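Lipolytic enzyme (Clostridium thermocellum, PDB 2VPT) probably removes acetyl groups from xylan as a cellulosomal family 3 carbohydrate esterase, of which this chain is the catalytic domain. Local coordinates at residues 159-164 with 189-194; 88-93 with 126-131. All coordinates share one frame; numbering follows the deposited sequence.

Interaction 1: residues 159-164 with 189-194; sequences VKLSEI and NIWYKY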
loop_
_atom_site.group_PDB
_atom_site.type_symbol
_atom_site.label_atom_id
_atom_site.label_comp_id
_atom_site.label_asym_id
_atom_site.label_seq_id
_atom_site.Cartn_x
_atom_site.Cartn_y
_atom_site.Cartn_z
ATOM N N VAL A 159 -16.000 15.419 -9.828
ATOM C CA VAL A 159 -16.404 14.868 -8.547
ATOM C C VAL A 159 -15.910 15.815 -7.465
ATOM O O VAL A 159 -14.704 15.932 -7.211
ATOM C CB VAL A 159 -15.844 13.452 -8.345
ATOM C CG1 VAL A 159 -16.227 12.918 -6.958
ATOM C CG2 VAL A 159 -16.327 12.527 -9.478
ATOM N N LYS A 160 -16.846 16.533 -6.853
ATOM C CA LYS A 160 -16.496 17.571 -5.896
ATOM C C LYS A 160 -16.267 17.012 -4.496
ATOM O O LYS A 160 -17.053 17.230 -3.580
ATOM C CB LYS A 160 -17.597 18.645 -5.868
ATOM C CG LYS A 160 -17.184 19.917 -5.146
ATOM C CD LYS A 160 -18.243 21.004 -5.237
ATOM C CE LYS A 160 -18.072 22.055 -4.183
ATOM N NZ LYS A 160 -18.886 23.269 -4.498
ATOM N N LEU A 161 -15.156 16.307 -4.314
ATOM C CA LEU A 161 -14.792 15.812 -2.994
ATOM C C LEU A 161 -14.638 16.927 -1.964
ATOM O O LEU A 161 -14.800 16.709 -0.753
ATOM C CB LEU A 161 -13.515 14.959 -3.058
ATOM C CG LEU A 161 -13.588 13.724 -3.964
ATOM C CD1 LEU A 161 -12.298 12.939 -3.912
ATOM C CD2 LEU A 161 -14.774 12.832 -3.593
ATOM N N SER A 162 -14.333 18.140 -2.436
ATOM C CA SER A 162 -14.209 19.286 -1.533
ATOM C C SER A 162 -15.510 19.708 -0.852
ATOM O O SER A 162 -15.457 20.512 0.084
ATOM C CB SER A 162 -13.619 20.488 -2.266
ATOM O OG SER A 162 -14.441 20.894 -3.343
ATOM N N GLU A 163 -16.644 19.156 -1.289
ATOM C CA GLU A 163 -17.933 19.426 -0.629
ATOM C C GLU A 163 -18.107 18.622 0.664
ATOM O O GLU A 163 -19.105 18.799 1.387
ATOM C CB GLU A 163 -19.099 19.189 -1.593
ATOM C CG GLU A 163 -19.600 17.747 -1.666
ATOM C CD GLU A 163 -20.683 17.547 -2.697
ATOM O OE1 GLU A 163 -20.777 18.342 -3.656
ATOM O OE2 GLU A 163 -21.442 16.566 -2.556
ATOM N N ILE A 164 -17.153 17.743 0.965
ATOM C CA ILE A 164 -17.098 17.040 2.240
ATOM C C ILE A 164 -17.396 17.981 3.407
ATOM O O ILE A 164 -16.898 19.106 3.452
ATOM C CB ILE A 164 -15.714 16.324 2.429
ATOM C CG1 ILE A 164 -15.714 15.448 3.684
ATOM C CG2 ILE A 164 -14.573 17.354 2.456
ATOM C CD1 ILE A 164 -14.526 14.485 3.744
ATOM N N ASN A 189 -18.787 8.303 -0.178
ATOM C CA ASN A 189 -20.172 8.743 -0.390
ATOM C C ASN A 189 -20.311 9.828 -1.437
ATOM O O ASN A 189 -21.290 9.850 -2.178
ATOM C CB ASN A 189 -20.841 9.074 0.938
ATOM C CG ASN A 189 -21.348 7.799 1.626
ATOM O OD1 ASN A 189 -20.638 7.167 2.381
ATOM N ND2 ASN A 189 -22.561 7.388 1.282
ATOM N N ILE A 190 -19.295 10.690 -1.553
ATOM C CA ILE A 190 -19.312 11.737 -2.570
ATOM C C ILE A 190 -19.013 11.139 -3.952
ATOM O O ILE A 190 -19.672 11.468 -4.927
ATOM C CB ILE A 190 -18.361 12.887 -2.215
ATOM C CG1 ILE A 190 -18.749 13.525 -0.871
ATOM C CG2 ILE A 190 -18.351 13.940 -3.331
ATOM C CD1 ILE A 190 -17.686 14.413 -0.270
ATOM N N TRP A 191 -18.036 10.231 -4.058
ATOM C CA TRP A 191 -17.872 9.520 -5.315
ATOM C C TRP A 191 -19.194 8.879 -5.748
ATOM O O TRP A 191 -19.563 8.944 -6.919
ATOM C CB TRP A 191 -16.829 8.400 -5.211
ATOM C CG TRP A 191 -15.372 8.839 -5.233
ATOM C CD1 TRP A 191 -14.554 8.943 -4.162
ATOM C CD2 TRP A 191 -14.579 9.203 -6.381
ATOM N NE1 TRP A 191 -13.293 9.349 -4.558
ATOM C CE2 TRP A 191 -13.290 9.505 -5.916
ATOM C CE3 TRP A 191 -14.833 9.292 -7.752
ATOM C CZ2 TRP A 191 -12.256 9.908 -6.777
ATOM C CZ3 TRP A 191 -13.814 9.693 -8.603
ATOM C CH2 TRP A 191 -12.542 9.983 -8.112
ATOM N N TYR A 192 -19.875 8.205 -4.815
ATOM C CA TYR A 192 -21.142 7.567 -5.141
ATOM C C TYR A 192 -22.130 8.590 -5.705
ATOM O O TYR A 192 -22.703 8.383 -6.762
ATOM C CB TYR A 192 -21.706 6.847 -3.916
ATOM C CG TYR A 192 -23.017 6.130 -4.184
ATOM C CD1 TYR A 192 -23.033 4.797 -4.566
ATOM C CD2 TYR A 192 -24.227 6.797 -4.073
ATOM C CE1 TYR A 192 -24.224 4.142 -4.810
ATOM C CE2 TYR A 192 -25.420 6.148 -4.303
ATOM C CZ TYR A 192 -25.410 4.832 -4.689
ATOM O OH TYR A 192 -26.611 4.182 -4.922
ATOM N N LYS A 193 -22.310 9.680 -4.978
ATOM C CA LYS A 193 -23.223 10.755 -5.408
ATOM C C LYS A 193 -23.004 11.168 -6.861
ATOM O O LYS A 193 -23.945 11.296 -7.647
ATOM C CB LYS A 193 -23.081 11.947 -4.467
ATOM C CG LYS A 193 -23.823 13.214 -4.904
ATOM C CD LYS A 193 -23.639 14.317 -3.891
ATOM C CE LYS A 193 -24.214 15.625 -4.418
ATOM N NZ LYS A 193 -24.035 16.731 -3.474
ATOM N N TYR A 194 -21.743 11.394 -7.217
ATOM C CA TYR A 194 -21.406 11.932 -8.534
ATOM C C TYR A 194 -21.261 10.886 -9.634
ATOM O O TYR A 194 -21.257 11.224 -10.808
ATOM C CB TYR A 194 -20.139 12.814 -8.436
ATOM C CG TYR A 194 -20.401 14.169 -7.794
ATOM C CD1 TYR A 194 -20.760 15.262 -8.571
ATOM C CD2 TYR A 194 -20.274 14.371 -6.431
ATOM C CE1 TYR A 194 -21.015 16.484 -8.003
ATOM C CE2 TYR A 194 -20.534 15.613 -5.845
ATOM C CZ TYR A 194 -20.905 16.669 -6.648
ATOM O OH TYR A 194 -21.164 17.917 -6.106
#
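Val159 and Leu161 carry the end of strand 156-159 of the SGNH-hydrolase sheet and the following 3-10 segment 161-163 along one side of helix 181-203, in the opposite sense, with the Val159 CA 5.8 Å from the Tyr194 CA and the Leu161 CA near that of Ile190. Ile190 fits its place because it branches: CG2 lies 3.5 Å from Lys160 O and also meets Leu161 CD2, while CD1 reaches on to the backbone and CB of Ile164. Trp191 offers one broad indole face to two aliphatic tips in CH-pi contacts, Val159 CG1 lying 4.3 Å from the six-membered centroid and Leu161 CD2 4.1 Å from the five-membered one. The solvent-facing side is polar. Glu163, with CG set between backbone N and carbonyl carbon (chi1 86°), stretches its chain past Ile190 CD1 and gives each carboxylate oxygen a donor. Tyr194 OH donates to Glu163 OE1 at 2.5 Å, and Lys193 NZ forms a salt bridge with Glu163 OE2 at 2.8 Å; both donors come from the syn side, about 30° out of the carboxylate plane. Lys160 N, buried without a hydrogen-bond partner, sits over the centre of the Tyr194 ring. Beyond this pair, Val159 bonds through its backbone to Val125 and Asp127, joining strand 122-126, while Trp191 stacks with Phe88 of strand 86-90 and with Tyr27, and touches Leu31 on helix 28-37.

Interaction 2: residues 88-93 with 126-131; sequences FLWIGG and ADYYPW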
loop_
_atom_site.group_PDB
_atom_site.type_symbol
_atom_site.label_atom_id
_atom_site.label_comp_id
_atom_site.label_asym_id
_atom_site.label_seq_id
_atom_site.Cartn_x
_atom_site.Cartn_y
_atom_site.Cartn_z
ATOM N N PHE A 88 -11.364 6.669 -12.450
ATOM C CA PHE A 88 -11.563 7.594 -11.357
ATOM C C PHE A 88 -10.216 8.259 -11.115
ATOM O O PHE A 88 -9.327 7.655 -10.506
ATOM C CB PHE A 88 -11.979 6.876 -10.065
ATOM C CG PHE A 88 -13.384 6.326 -10.030
ATOM C CD1 PHE A 88 -14.365 6.676 -10.939
ATOM C CD2 PHE A 88 -13.720 5.455 -9.001
ATOM C CE1 PHE A 88 -15.660 6.154 -10.816
ATOM C CE2 PHE A 88 -15.009 4.934 -8.885
ATOM C CZ PHE A 88 -15.966 5.298 -9.787
ATOM N N LEU A 89 -10.051 9.492 -11.586
ATOM C CA LEU A 89 -8.762 10.183 -11.506
ATOM C C LEU A 89 -8.773 11.196 -10.362
ATOM O O LEU A 89 -9.641 12.058 -10.283
ATOM C CB LEU A 89 -8.474 10.873 -12.848
ATOM C CG LEU A 89 -7.147 11.621 -12.942
ATOM C CD1 LEU A 89 -5.975 10.658 -12.829
ATOM C CD2 LEU A 89 -7.061 12.412 -14.228
ATOM N N TRP A 90 -7.788 11.103 -9.488
ATOM C CA TRP A 90 -7.680 11.984 -8.338
ATOM C C TRP A 90 -6.202 12.280 -8.153
ATOM O O TRP A 90 -5.458 11.484 -7.564
ATOM C CB TRP A 90 -8.313 11.321 -7.101
ATOM C CG TRP A 90 -8.384 12.201 -5.899
ATOM C CD1 TRP A 90 -8.135 13.541 -5.841
ATOM C CD2 TRP A 90 -8.732 11.807 -4.569
ATOM N NE1 TRP A 90 -8.285 13.996 -4.561
ATOM C CE2 TRP A 90 -8.676 12.953 -3.760
ATOM C CE3 TRP A 90 -9.096 10.594 -3.983
ATOM C CZ2 TRP A 90 -8.960 12.916 -2.406
ATOM C CZ3 TRP A 90 -9.387 10.573 -2.635
ATOM C CH2 TRP A 90 -9.317 11.717 -1.867
ATOM N N ILE A 91 -5.765 13.434 -8.672
ATOM C CA ILE A 91 -4.331 13.688 -8.805
ATOM C C ILE A 91 -4.022 15.178 -8.835
ATOM O O ILE A 91 -4.877 16.001 -9.177
ATOM C CB ILE A 91 -3.822 12.990 -10.087
ATOM C CG1 ILE A 91 -2.309 12.744 -10.078
ATOM C CG2 ILE A 91 -4.273 13.724 -11.331
ATOM C CD1 ILE A 91 -1.831 11.733 -9.047
ATOM N N GLY A 92 -2.798 15.517 -8.429
ATOM C CA GLY A 92 -2.260 16.880 -8.556
ATOM C C GLY A 92 -1.907 17.544 -7.254
ATOM O O GLY A 92 -1.231 18.572 -7.246
ATOM N N GLY A 93 -2.321 16.969 -6.136
ATOM C CA GLY A 93 -1.976 17.515 -4.849
ATOM C C GLY A 93 -0.474 17.526 -4.634
ATOM O O GLY A 93 0.063 18.456 -4.033
ATOM N N ALA A 126 -11.593 14.224 -9.754
ATOM C CA ALA A 126 -11.885 14.733 -8.418
ATOM C C ALA A 126 -10.987 15.889 -7.984
ATOM O O ALA A 126 -9.813 15.951 -8.356
ATOM C CB ALA A 126 -11.761 13.611 -7.399
ATOM N N ASP A 127 -11.546 16.791 -7.180
ATOM C CA ASP A 127 -10.729 17.675 -6.353
ATOM C C ASP A 127 -10.479 17.048 -4.967
ATOM O O ASP A 127 -10.816 15.873 -4.758
ATOM C CB ASP A 127 -11.285 19.111 -6.319
ATOM C CG ASP A 127 -12.551 19.270 -5.519
ATOM O OD1 ASP A 127 -13.112 18.273 -5.030
ATOM O OD2 ASP A 127 -12.983 20.445 -5.375
ATOM N N TYR A 128 -9.857 17.783 -4.050
ATOM C CA TYR A 128 -9.446 17.264 -2.752
ATOM C C TYR A 128 -10.302 17.785 -1.609
ATOM O O TYR A 128 -10.849 18.885 -1.651
ATOM C CB TYR A 128 -7.974 17.629 -2.477
ATOM C CG TYR A 128 -6.985 16.864 -3.318
ATOM C CD1 TYR A 128 -6.253 15.835 -2.773
ATOM C CD2 TYR A 128 -6.770 17.179 -4.663
ATOM C CE1 TYR A 128 -5.329 15.131 -3.536
ATOM C CE2 TYR A 128 -5.863 16.473 -5.423
ATOM C CZ TYR A 128 -5.155 15.435 -4.858
ATOM O OH TYR A 128 -4.231 14.741 -5.626
ATOM N N TYR A 129 -10.397 16.981 -0.557
ATOM C CA TYR A 129 -10.867 17.483 0.729
ATOM C C TYR A 129 -9.946 18.654 1.115
ATOM O O TYR A 129 -8.778 18.684 0.736
ATOM C CB TYR A 129 -10.863 16.369 1.785
ATOM C CG TYR A 129 -9.535 15.677 1.959
ATOM C CD1 TYR A 129 -8.639 16.103 2.924
ATOM C CD2 TYR A 129 -9.162 14.613 1.131
ATOM C CE1 TYR A 129 -7.411 15.495 3.082
ATOM C CE2 TYR A 129 -7.930 13.998 1.276
ATOM C CZ TYR A 129 -7.057 14.438 2.257
ATOM O OH TYR A 129 -5.829 13.826 2.430
ATOM N N PRO A 130 -10.469 19.644 1.836
ATOM C CA PRO A 130 -9.722 20.895 2.058
ATOM C C PRO A 130 -8.659 20.840 3.171
ATOM O O PRO A 130 -8.718 21.603 4.147
ATOM C CB PRO A 130 -10.841 21.878 2.403
ATOM C CG PRO A 130 -11.812 21.030 3.147
ATOM C CD PRO A 130 -11.822 19.706 2.414
ATOM N N TRP A 131 -7.686 19.949 3.016
ATOM C CA TRP A 131 -6.619 19.780 3.999
ATOM C C TRP A 131 -5.383 19.227 3.305
ATOM O O TRP A 131 -5.494 18.241 2.585
ATOM C CB TRP A 131 -7.064 18.804 5.088
ATOM C CG TRP A 131 -6.133 18.756 6.249
ATOM C CD1 TRP A 131 -5.206 17.806 6.517
ATOM C CD2 TRP A 131 -6.037 19.723 7.298
ATOM N NE1 TRP A 131 -4.540 18.107 7.679
ATOM C CE2 TRP A 131 -5.035 19.282 8.179
ATOM C CE3 TRP A 131 -6.713 20.915 7.583
ATOM C CZ2 TRP A 131 -4.676 19.999 9.328
ATOM C CZ3 TRP A 131 -6.359 21.624 8.725
ATOM C CH2 TRP A 131 -5.353 21.159 9.582
HETATM O O HOH W 1 -7.698 15.154 -9.979
#
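Leu89 and Ala126 join the neighbouring parallel strands 86-90 and 122-126 near the carboxyl ends of these two strands of the SGNH-hydrolase sheet, through a 3.0 Å bond from Ala126 N to Leu89 O. One residue on, a water links the two chains, accepting from Ile91 N and donating to Ala126 O. Trp90 packs against the chain that leaves the second strand. Its CB lies 4.1 Å from Ala126 CB; CG, anti to the backbone N (chi1 -174°), sets the ring so that the Ala126 methyl lies over its five-membered part in a CH-pi contact. Trp90 CD1 comes next, 3.7 Å from Tyr128 CZ. Trp90 NE1 then stands 3.1 Å above the centre of the Tyr128 ring, making an edge-to-face pair whose planes are inclined at 52°. At the far end Trp90 CZ2 meets Tyr129 CD2 edge against edge at 3.9 Å. An indole suits this position because one rigid, flat group reaches Ala126, Tyr128 and Tyr129. The Tyr128 hydroxyl is hydrogen-bonded to Asp13, and Gly93, lacking a side chain, leaves room for the phenol tip just after the helix N-cap at Gly92. There Gly93 N donates to Tyr128 OH at 3.0 Å, with an N-H...O angle of 159°.

Overall arrangement
Interaction 2 lies in the core, where every touching residue is buried, whereas interaction 1 runs from a buried aliphatic and indole side out to a salt bridge near solvent. Accordingly interaction 2 depends on aromatic packing, a backbone bond between strands, a backbone-to-phenol bond and a held water, and interaction 1 adds a carboxylate shared by a lysine and a tyrosine on its outer side. Both rest on strand 122-126: interaction 2 joins it to strand 86-90, and interaction 1 brings helix 181-203 against the chain leaving the adjacent strand 156-159. They meet directly at Asp127, whose OD2 probably hydrogen-bonds Ser162 OG at 2.5 Å. Leu161 also touches Trp90 and Ala126, so the two contacts form continuous packing.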